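Uronate isomerase (Caulobacter crescentus, PDB 2Q01) interconverts D-glucuronate with D-fructuronate, and D-galacturonate with D-tagaturonate, as an isomerase of the metallo-dependent hydrolase superfamily. Local coordinates at residues S124-F129 and F160-I165; A53-A58 and A147-D152; L35-P40 and A427-A432; T44-F49 and T170-H175. All coordinates share one frame; numbering follows the deposited sequence.

Contact 1: S124-F129 and F160-I165; sequences SQVFGF and FDRFNI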
# COMPACT_ATOMS: atom_id res chain seq x y z
N SER B 124 -17.47 -7.42 -29.04
CA SER B 124 -18.77 -8.09 -28.90
C SER B 124 -19.98 -7.16 -28.92
O SER B 124 -21.02 -7.53 -29.45
CB SER B 124 -18.80 -8.96 -27.65
OG SER B 124 -18.77 -8.17 -26.48
N GLN B 125 -19.84 -5.97 -28.32
CA GLN B 125 -20.97 -5.04 -28.23
C GLN B 125 -21.02 -4.00 -29.35
O GLN B 125 -22.10 -3.64 -29.80
CB GLN B 125 -21.00 -4.33 -26.87
CG GLN B 125 -20.91 -5.23 -25.64
CD GLN B 125 -22.13 -6.11 -25.47
OE1 GLN B 125 -22.02 -7.33 -25.34
NE2 GLN B 125 -23.31 -5.49 -25.48
N VAL B 126 -19.86 -3.51 -29.78
CA VAL B 126 -19.82 -2.46 -30.80
C VAL B 126 -19.83 -3.07 -32.20
O VAL B 126 -20.54 -2.59 -33.09
CB VAL B 126 -18.63 -1.46 -30.59
CG1 VAL B 126 -18.69 -0.30 -31.58
CG2 VAL B 126 -18.62 -0.92 -29.18
N PHE B 127 -19.06 -4.14 -32.40
CA PHE B 127 -18.96 -4.78 -33.71
C PHE B 127 -19.77 -6.06 -33.88
O PHE B 127 -20.07 -6.46 -35.00
CB PHE B 127 -17.50 -5.06 -34.07
CG PHE B 127 -16.70 -3.82 -34.30
CD1 PHE B 127 -15.69 -3.47 -33.42
CD2 PHE B 127 -16.95 -3.00 -35.40
CE1 PHE B 127 -14.94 -2.32 -33.63
CE2 PHE B 127 -16.20 -1.85 -35.61
CZ PHE B 127 -15.20 -1.51 -34.73
N GLY B 128 -20.11 -6.70 -32.77
CA GLY B 128 -20.91 -7.92 -32.80
C GLY B 128 -20.14 -9.14 -33.28
O GLY B 128 -20.70 -9.99 -33.98
N PHE B 129 -18.86 -9.23 -32.91
CA PHE B 129 -18.06 -10.43 -33.17
C PHE B 129 -18.50 -11.58 -32.29
O PHE B 129 -18.99 -11.37 -31.18
CB PHE B 129 -16.57 -10.15 -32.95
CG PHE B 129 -15.90 -9.47 -34.10
CD1 PHE B 129 -15.65 -8.11 -34.07
CD2 PHE B 129 -15.51 -10.20 -35.22
CE1 PHE B 129 -15.03 -7.47 -35.14
CE2 PHE B 129 -14.89 -9.57 -36.30
CZ PHE B 129 -14.65 -8.20 -36.25
N PHE B 160 -21.28 8.73 -31.37
CA PHE B 160 -21.51 9.58 -30.20
C PHE B 160 -22.96 9.47 -29.72
O PHE B 160 -23.21 9.43 -28.52
CB PHE B 160 -21.19 11.04 -30.57
CG PHE B 160 -21.15 12.00 -29.40
CD1 PHE B 160 -19.95 12.32 -28.80
CD2 PHE B 160 -22.32 12.62 -28.95
CE1 PHE B 160 -19.90 13.23 -27.75
CE2 PHE B 160 -22.27 13.53 -27.90
CZ PHE B 160 -21.06 13.83 -27.29
N ASP B 161 -23.89 9.42 -30.67
CA ASP B 161 -25.31 9.31 -30.35
C ASP B 161 -25.72 7.90 -29.92
O ASP B 161 -26.50 7.74 -28.98
CB ASP B 161 -26.15 9.78 -31.54
CG ASP B 161 -25.82 11.20 -31.97
OD1 ASP B 161 -26.04 11.53 -33.15
OD2 ASP B 161 -25.33 11.97 -31.11
N ARG B 162 -25.17 6.90 -30.60
CA ARG B 162 -25.41 5.50 -30.26
C ARG B 162 -24.87 5.13 -28.88
O ARG B 162 -25.47 4.31 -28.18
CB ARG B 162 -24.79 4.58 -31.31
CG ARG B 162 -25.39 3.18 -31.32
CD ARG B 162 -24.33 2.10 -31.35
NE ARG B 162 -23.69 1.99 -32.66
CZ ARG B 162 -23.03 0.91 -33.08
NH1 ARG B 162 -22.92 -0.16 -32.31
NH2 ARG B 162 -22.49 0.92 -34.29
N PHE B 163 -23.75 5.74 -28.50
CA PHE B 163 -23.11 5.47 -27.21
C PHE B 163 -23.83 6.16 -26.05
O PHE B 163 -23.58 5.84 -24.88
CB PHE B 163 -21.64 5.89 -27.23
CG PHE B 163 -20.75 4.99 -28.07
CD1 PHE B 163 -21.15 3.70 -28.43
CD2 PHE B 163 -19.48 5.43 -28.45
CE1 PHE B 163 -20.31 2.88 -29.19
CE2 PHE B 163 -18.64 4.61 -29.20
CZ PHE B 163 -19.05 3.34 -29.58
N ASN B 164 -24.72 7.09 -26.38
CA ASN B 164 -25.52 7.86 -25.42
C ASN B 164 -24.62 8.74 -24.56
O ASN B 164 -24.74 8.79 -23.34
CB ASN B 164 -26.44 6.94 -24.58
CG ASN B 164 -27.59 7.70 -23.93
OD1 ASN B 164 -28.17 7.23 -22.94
ND2 ASN B 164 -27.92 8.87 -24.46
N ILE B 165 -23.69 9.42 -25.22
CA ILE B 165 -22.81 10.34 -24.52
C ILE B 165 -23.54 11.66 -24.35
O ILE B 165 -24.02 12.24 -25.32
CB ILE B 165 -21.46 10.52 -25.25
CG1 ILE B 165 -20.77 9.15 -25.39
CG2 ILE B 165 -20.56 11.51 -24.48
CD1 ILE B 165 -19.69 9.08 -26.45

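Contact 2: A53-A58 and A147-D152; sequences APFQDA and AALATD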
# COMPACT_ATOMS: atom_id res chain seq x y z
N ALA B 53 -15.47 12.88 -40.44
CA ALA B 53 -14.83 11.99 -41.39
C ALA B 53 -14.74 10.59 -40.78
O ALA B 53 -14.54 10.47 -39.57
CB ALA B 53 -13.44 12.51 -41.73
N PRO B 54 -14.90 9.54 -41.60
CA PRO B 54 -14.79 8.18 -41.07
C PRO B 54 -13.37 7.79 -40.68
O PRO B 54 -12.40 8.33 -41.23
CB PRO B 54 -15.24 7.30 -42.25
CG PRO B 54 -15.86 8.23 -43.24
CD PRO B 54 -15.19 9.54 -43.04
N PHE B 55 -13.24 6.87 -39.73
CA PHE B 55 -11.96 6.24 -39.42
C PHE B 55 -11.62 5.25 -40.54
O PHE B 55 -12.50 4.81 -41.28
CB PHE B 55 -12.02 5.53 -38.06
CG PHE B 55 -12.47 6.42 -36.92
CD1 PHE B 55 -11.59 7.31 -36.32
CD2 PHE B 55 -13.78 6.36 -36.45
CE1 PHE B 55 -12.00 8.13 -35.26
CE2 PHE B 55 -14.21 7.18 -35.40
CZ PHE B 55 -13.31 8.06 -34.80
N GLN B 56 -10.34 4.89 -40.66
CA GLN B 56 -9.91 4.10 -41.81
C GLN B 56 -9.62 2.61 -41.55
O GLN B 56 -10.13 1.76 -42.28
CB GLN B 56 -8.73 4.77 -42.54
CG GLN B 56 -7.65 5.35 -41.65
CD GLN B 56 -6.44 5.83 -42.43
OE1 GLN B 56 -6.21 7.04 -42.55
NE2 GLN B 56 -5.67 4.90 -42.97
N ASP B 57 -8.84 2.31 -40.52
CA ASP B 57 -8.37 0.94 -40.27
C ASP B 57 -8.75 0.44 -38.88
O ASP B 57 -9.07 1.23 -38.00
CB ASP B 57 -6.83 0.87 -40.38
CG ASP B 57 -6.33 1.09 -41.80
OD1 ASP B 57 -7.06 0.78 -42.76
OD2 ASP B 57 -5.18 1.56 -41.94
N ALA B 58 -8.68 -0.87 -38.71
CA ALA B 58 -8.72 -1.49 -37.38
C ALA B 58 -7.45 -1.13 -36.62
O ALA B 58 -7.48 -0.96 -35.40
CB ALA B 58 -8.84 -2.99 -37.51
N ALA B 147 -14.53 -2.62 -42.99
CA ALA B 147 -15.78 -2.50 -43.75
C ALA B 147 -16.86 -1.77 -42.96
O ALA B 147 -17.60 -0.97 -43.53
CB ALA B 147 -16.28 -3.87 -44.18
N ALA B 148 -16.92 -2.05 -41.66
CA ALA B 148 -17.86 -1.40 -40.75
C ALA B 148 -17.57 0.09 -40.59
O ALA B 148 -18.49 0.89 -40.47
CB ALA B 148 -17.86 -2.08 -39.38
N LEU B 149 -16.29 0.47 -40.63
CA LEU B 149 -15.87 1.87 -40.49
C LEU B 149 -16.27 2.75 -41.66
O LEU B 149 -16.38 3.97 -41.51
CB LEU B 149 -14.37 1.97 -40.25
CG LEU B 149 -13.86 1.51 -38.88
CD1 LEU B 149 -12.35 1.62 -38.83
CD2 LEU B 149 -14.50 2.31 -37.76
N ALA B 150 -16.49 2.13 -42.82
CA ALA B 150 -16.95 2.83 -44.01
C ALA B 150 -18.44 3.19 -43.96
O ALA B 150 -18.88 4.11 -44.65
CB ALA B 150 -16.64 2.02 -45.26
N THR B 151 -19.20 2.46 -43.14
CA THR B 151 -20.65 2.65 -43.02
C THR B 151 -21.01 3.96 -42.30
O THR B 151 -20.18 4.54 -41.60
CB THR B 151 -21.35 1.45 -42.31
OG1 THR B 151 -21.08 1.48 -40.91
CG2 THR B 151 -20.90 0.11 -42.90
N ASP B 152 -22.26 4.39 -42.47
CA ASP B 152 -22.77 5.63 -41.87
C ASP B 152 -23.00 5.51 -40.36
O ASP B 152 -23.09 6.52 -39.66
CB ASP B 152 -24.07 6.07 -42.55
CG ASP B 152 -23.87 6.49 -44.00
OD1 ASP B 152 -22.78 7.01 -44.34
OD2 ASP B 152 -24.82 6.32 -44.80
O HOH W 1 -15.66 5.20 -39.17

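Contact 3: L35-P40 and A427-A432; sequences LPIISP and ARHDVA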
# COMPACT_ATOMS: atom_id res chain seq x y z
N LEU B 35 -27.96 4.68 -18.14
CA LEU B 35 -27.83 6.13 -17.94
C LEU B 35 -26.84 6.71 -18.95
O LEU B 35 -25.92 6.00 -19.39
CB LEU B 35 -27.36 6.44 -16.51
CG LEU B 35 -28.39 6.39 -15.38
CD1 LEU B 35 -27.71 6.60 -14.05
CD2 LEU B 35 -29.49 7.43 -15.57
N PRO B 36 -27.03 7.99 -19.33
CA PRO B 36 -26.08 8.60 -20.27
C PRO B 36 -24.67 8.67 -19.72
O PRO B 36 -24.48 8.76 -18.50
CB PRO B 36 -26.65 10.01 -20.47
CG PRO B 36 -28.10 9.91 -20.09
CD PRO B 36 -28.10 8.93 -18.96
N ILE B 37 -23.69 8.61 -20.61
CA ILE B 37 -22.28 8.71 -20.24
C ILE B 37 -21.87 10.18 -20.06
O ILE B 37 -22.05 11.01 -20.96
CB ILE B 37 -21.39 8.00 -21.28
CG1 ILE B 37 -21.58 6.49 -21.20
CG2 ILE B 37 -19.91 8.36 -21.08
CD1 ILE B 37 -21.08 5.73 -22.41
N ILE B 38 -21.35 10.51 -18.88
CA ILE B 38 -20.76 11.82 -18.64
C ILE B 38 -19.25 11.64 -18.53
O ILE B 38 -18.75 10.95 -17.63
CB ILE B 38 -21.32 12.49 -17.38
CG1 ILE B 38 -22.82 12.73 -17.55
CG2 ILE B 38 -20.60 13.81 -17.11
CD1 ILE B 38 -23.53 12.87 -16.25
N SER B 39 -18.54 12.27 -19.46
CA SER B 39 -17.11 12.07 -19.62
C SER B 39 -16.36 13.41 -19.50
O SER B 39 -15.98 14.01 -20.51
CB SER B 39 -16.84 11.38 -20.95
OG SER B 39 -15.47 11.09 -21.11
N PRO B 40 -16.12 13.87 -18.25
CA PRO B 40 -15.70 15.25 -18.01
C PRO B 40 -14.19 15.51 -18.14
O PRO B 40 -13.77 16.66 -18.05
CB PRO B 40 -16.18 15.50 -16.58
CG PRO B 40 -16.18 14.14 -15.93
CD PRO B 40 -16.21 13.09 -17.00
N ALA B 427 -17.26 1.02 -23.10
CA ALA B 427 -16.59 -0.10 -22.43
C ALA B 427 -16.03 0.26 -21.05
O ALA B 427 -16.21 -0.49 -20.10
CB ALA B 427 -15.48 -0.66 -23.31
N ARG B 428 -15.38 1.42 -20.98
CA ARG B 428 -14.72 1.89 -19.76
C ARG B 428 -15.69 2.38 -18.70
O ARG B 428 -15.48 2.17 -17.51
CB ARG B 428 -13.73 3.02 -20.10
CG ARG B 428 -12.45 2.53 -20.72
CD ARG B 428 -11.74 3.64 -21.47
NE ARG B 428 -10.62 3.14 -22.27
CZ ARG B 428 -9.39 2.95 -21.81
NH1 ARG B 428 -9.09 3.22 -20.54
NH2 ARG B 428 -8.45 2.48 -22.62
N HIS B 429 -16.76 3.04 -19.15
CA HIS B 429 -17.83 3.47 -18.27
C HIS B 429 -18.66 2.32 -17.73
O HIS B 429 -19.13 2.38 -16.60
CB HIS B 429 -18.73 4.50 -18.96
CG HIS B 429 -18.28 5.91 -18.76
ND1 HIS B 429 -17.29 6.49 -19.52
CD2 HIS B 429 -18.68 6.85 -17.88
CE1 HIS B 429 -17.10 7.73 -19.11
NE2 HIS B 429 -17.93 7.98 -18.12
N ASP B 430 -18.82 1.26 -18.53
CA ASP B 430 -19.48 0.04 -18.08
C ASP B 430 -18.71 -0.65 -16.95
O ASP B 430 -19.32 -1.10 -15.98
CB ASP B 430 -19.68 -0.95 -19.23
CG ASP B 430 -20.73 -1.99 -18.92
OD1 ASP B 430 -20.36 -3.15 -18.62
OD2 ASP B 430 -21.92 -1.64 -18.93
N VAL B 431 -17.38 -0.73 -17.09
CA VAL B 431 -16.50 -1.28 -16.05
C VAL B 431 -16.63 -0.48 -14.75
O VAL B 431 -16.73 -1.06 -13.67
CB VAL B 431 -15.02 -1.30 -16.52
CG1 VAL B 431 -14.04 -1.62 -15.38
CG2 VAL B 431 -14.84 -2.28 -17.64
N ALA B 432 -16.66 0.85 -14.86
CA ALA B 432 -16.85 1.74 -13.71
C ALA B 432 -18.15 1.44 -12.98
O ALA B 432 -18.17 1.37 -11.75
CB ALA B 432 -16.84 3.18 -14.16

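Contact 4: T44-F49 and T170-H175; sequences TDPSWF and TTEGPH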
# COMPACT_ATOMS: atom_id res chain seq x y z
N THR B 44 -9.90 12.79 -26.54
CA THR B 44 -10.36 12.56 -27.91
C THR B 44 -10.12 13.82 -28.75
O THR B 44 -10.02 14.93 -28.21
CB THR B 44 -11.86 12.14 -27.99
OG1 THR B 44 -12.70 13.21 -27.52
CG2 THR B 44 -12.13 10.87 -27.17
N ASP B 45 -10.01 13.64 -30.07
CA ASP B 45 -9.76 14.74 -30.99
C ASP B 45 -11.09 15.39 -31.35
O ASP B 45 -11.98 14.71 -31.87
CB ASP B 45 -9.07 14.20 -32.25
CG ASP B 45 -8.38 15.27 -33.08
OD1 ASP B 45 -7.50 14.89 -33.88
OD2 ASP B 45 -8.70 16.47 -32.96
N PRO B 46 -11.25 16.70 -31.05
CA PRO B 46 -12.46 17.46 -31.40
C PRO B 46 -12.73 17.57 -32.90
O PRO B 46 -13.87 17.80 -33.30
CB PRO B 46 -12.17 18.85 -30.83
CG PRO B 46 -10.68 18.93 -30.73
CD PRO B 46 -10.28 17.54 -30.33
N SER B 47 -11.69 17.41 -33.72
CA SER B 47 -11.82 17.47 -35.17
C SER B 47 -12.60 16.29 -35.74
O SER B 47 -13.16 16.39 -36.84
CB SER B 47 -10.44 17.55 -35.83
OG SER B 47 -9.80 16.29 -35.79
N TRP B 48 -12.63 15.18 -35.01
CA TRP B 48 -13.40 13.99 -35.39
C TRP B 48 -14.89 14.30 -35.51
O TRP B 48 -15.56 13.77 -36.39
CB TRP B 48 -13.21 12.85 -34.38
CG TRP B 48 -11.83 12.25 -34.34
CD1 TRP B 48 -10.86 12.31 -35.31
CD2 TRP B 48 -11.28 11.45 -33.28
NE1 TRP B 48 -9.74 11.62 -34.91
CE2 TRP B 48 -9.97 11.07 -33.67
CE3 TRP B 48 -11.77 11.01 -32.04
CZ2 TRP B 48 -9.14 10.29 -32.86
CZ3 TRP B 48 -10.94 10.24 -31.23
CH2 TRP B 48 -9.64 9.88 -31.64
N PHE B 49 -15.39 15.17 -34.64
CA PHE B 49 -16.81 15.51 -34.63
C PHE B 49 -17.13 16.77 -35.44
O PHE B 49 -18.28 16.99 -35.81
CB PHE B 49 -17.31 15.64 -33.19
CG PHE B 49 -16.94 14.48 -32.32
CD1 PHE B 49 -15.88 14.57 -31.42
CD2 PHE B 49 -17.63 13.27 -32.42
CE1 PHE B 49 -15.53 13.48 -30.64
CE2 PHE B 49 -17.28 12.18 -31.64
CZ PHE B 49 -16.23 12.29 -30.74
N THR B 170 -12.74 17.34 -24.23
CA THR B 170 -11.41 17.16 -24.79
C THR B 170 -10.42 18.06 -24.03
O THR B 170 -10.82 18.82 -23.16
CB THR B 170 -11.39 17.46 -26.31
OG1 THR B 170 -11.47 18.87 -26.52
CG2 THR B 170 -12.57 16.79 -27.01
N THR B 171 -9.13 17.96 -24.34
CA THR B 171 -8.11 18.69 -23.58
C THR B 171 -7.15 19.48 -24.49
O THR B 171 -6.41 18.88 -25.28
CB THR B 171 -7.33 17.74 -22.64
OG1 THR B 171 -8.26 17.04 -21.79
CG2 THR B 171 -6.36 18.49 -21.77
N GLU B 172 -7.19 20.81 -24.38
CA GLU B 172 -6.34 21.69 -25.19
C GLU B 172 -5.54 22.65 -24.31
O GLU B 172 -5.96 22.99 -23.21
CB GLU B 172 -7.15 22.52 -26.20
CG GLU B 172 -8.52 21.97 -26.64
CD GLU B 172 -8.44 20.77 -27.56
OE1 GLU B 172 -8.96 19.71 -27.17
OE2 GLU B 172 -7.88 20.88 -28.68
N GLY B 173 -4.39 23.09 -24.82
CA GLY B 173 -3.61 24.14 -24.17
C GLY B 173 -4.02 25.52 -24.64
O GLY B 173 -4.75 25.65 -25.62
N PRO B 174 -3.54 26.58 -23.95
CA PRO B 174 -3.85 27.98 -24.26
C PRO B 174 -3.24 28.45 -25.58
O PRO B 174 -3.67 29.46 -26.14
CB PRO B 174 -3.21 28.76 -23.10
CG PRO B 174 -2.79 27.75 -22.11
CD PRO B 174 -2.63 26.46 -22.80
N HIS B 175 -2.23 27.72 -26.04
CA HIS B 175 -1.53 28.01 -27.29
C HIS B 175 -2.20 27.44 -28.54
O HIS B 175 -1.88 27.87 -29.65
CB HIS B 175 -0.07 27.54 -27.20
CG HIS B 175 0.08 26.07 -26.94
ND1 HIS B 175 -0.02 25.52 -25.68
CD2 HIS B 175 0.35 25.04 -27.77
CE1 HIS B 175 0.16 24.21 -25.75
NE2 HIS B 175 0.39 23.90 -27.01
O HOH W 2 -7.79 16.68 -27.00

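Contact 1: S124-F129 and F160-I165
V126 and F163 lie where two helices end beside each other, their CA atoms 9.3 Å apart, the closest pair of backbone positions between 124-129 and 160-165. Both segments leave helical geometry here: G128 takes positive phi after helix 114-126, and N164 closes helix 156-162 with a Schellman motif before the chain enters strand 165-169 of the TIM-barrel fold. With the backbones so far apart, side chains do the bridging. F163 sends its ring across the gap and meets V126 at about a right angle; F163 CE1 comes within 4.2 Å of V126 CG2, and the neighbouring CZ lies equally near CG1, so two adjacent ring carbons meet the two methyls obliquely. The valine offers this pair because CG1 stands anti to its backbone N (chi1 -174°) and CG2 anti to the carbonyl carbon. R162 makes the polar link. Its chain, bent at chi2 and chi3, carries R162 NH1 to V126 O, a weak hydrogen bond of 3.5 Å that is nevertheless fairly straight at 161°. The oxygen lies at the edge of the guanidinium, close to its plane. A positive group beside a carbonyl at the C-terminal end of a helix is likely to be favoured by the helix dipole. F154 joins the two segments from outside them, giving R162 a cation-pi partner while also touching V126; D161, one residue earlier, forms a salt bridge with R480. Alongside the weak bond, the arginine also brushes the valine side chain, R162 NH1 standing 4.3 Å from V126 CG1.

Contact 2: A53-A58 and A147-D152
The last turn of helix 138-149 meets the connection between helices 47-51 and 58-63, inside the helical region inserted between barrel strands 37-39 and 165-169; L149 faces F55 here, their CA atoms 6.0 Å apart. On the helix side L149 carries nearly all of the contact. Its CG is anti to the carbonyl carbon (chi1 -72°) and the chain runs on extended, which pushes the two methyls into the bend formed by F55, Q56 and D57. L149 CD1 reaches D57 O at 3.4 Å and also comes to 4.0 Å from F55 CB, while CD2 lies beside that same CB and meets the F55 ring obliquely. Nearer the helix, L149 CB approaches F55 O at 3.6 Å. Much of what the leucine meets in this loop is backbone: F55 O, Q56 C and D57 O; L61 of helix 58-63 adds a further apolar neighbour. P54 covers the other end of the residue, its CB 3.6 Å from L149 O. No direct hydrogen bond joins the segments; one water bridges them, donating to L149 O at 2.7 Å and accepting from F55 N at 3.0 Å. One residue back, A148 O accepts from both T151 N and T151 OG1, the hydroxyl lying in the carbonyl plane. The arrangement is that of a helix C terminus set against an interhelical loop, with an apolar side chain buried in the bend and water linking the two backbones.

Contact 3: L35-P40 and A427-A432
H429 NE2 donates to I38 O over 3.1 Å while the same imidazole lies flat under a methyl of I37, so one ring makes both a polar and an apolar link between helix 425-445 and strand 37-39. I37 CG2 stands above the H429 ring centre, 3.5 Å from the centroid and almost along the ring normal, a well-centred CH-pi contact. The isoleucine torsion places CG2 anti to the backbone N and beside the carbonyl carbon, which sets it over the ring, while I37 CG1 runs past H429 CB at 4.1 Å. The hydrogen bond is less ideal: it bends to 147° at the hydrogen, and the nitrogen sits 58° out of the carbonyl plane, off the lone-pair direction. S39 CB adds an oblique touch 4.1 Å from H429 CE1, with S39 OG turned to its own partner, D417. In the second shell, F415 meets the imidazole edge-to-face, and a weak hydrogen bond links ND1 to I425 O, one turn back. Further out, strand and helix axes run at 103° to each other, 9.8 Å apart at closest approach, and I37, on the first strand of the parallel sheet, bonds through its backbone to N164 and E166, at the start of neighbouring strand 165-169. Replacing H429 with an alanine would probably leave I38 O without this donor and open a gap beneath I37 CG2. The chemistry implies a ring that must carry its proton on NE2 to serve I38 O, with ND1 only weakly bonded to a second carbonyl.

Contact 4: T44-F49 and T170-H175
T44 and T170 cross at about a right angle, and P46 and E172 come at each other from opposite directions; these two pairings join the chain just beyond barrel strand 37-39 to the loop that follows strand 165-169, on the C-terminal side of the TIM-barrel strands. T170 points its methyl at its partner: T170 CG2 lies 3.4 Å from T44 O and 3.6 Å from T44 OG1, with P46 CD also beside it. Its hydroxyl takes the crowded position between the backbone N and carbonyl carbon (chi1 74°), which turns OG1 toward E172 and away from T44. There T170 OG1 donates to E172 OE1 at 2.7 Å, meeting the oxygen from 38° above the carboxylate plane; H181 is a second partner of this hydroxyl. The glutamate chain, bent at chi2, thereby presents its carboxylate to the proline ring, with E172 OE1 and OE2 each 4.0 Å from P46 CG, a van der Waals contact. A lysine in place of E172 would probably cost T170 OG1 its bond to the carboxylate and remove the group that touches P46 CG. Between the backbones a water lies between T44 O, to which it probably donates, and T171 N, from which it accepts. P46 sits in the turn leading into helix 47-51, where D45 OD2 takes a capping bond from S47 N at 3.2 Å. In that turn D45 CB also lies 3.5 Å above the plane of the W48 ring, over its centre.

Overall arrangement
From the N terminus the chain passes first through 35-40, whose partner 427-432 lies almost at the other end, so contact 3 closes the widest loop and encloses the other three. Segment 44-49 follows and pairs with 170-175, and contact 4 in turn encloses contacts 1 and 2. These two cross: 53-58, 124-129, 147-152 and 160-165 alternate along the chain, and F127 packs on A148 between them. Contact 1 joins contact 3 through N164 O and I37 N, a probable hydrogen bond; F160 packs on F49, and F55 on W48, linking contacts 1 and 2 to contact 4. Together they tie the helical insertion and a C-terminal helix to the first barrel strands.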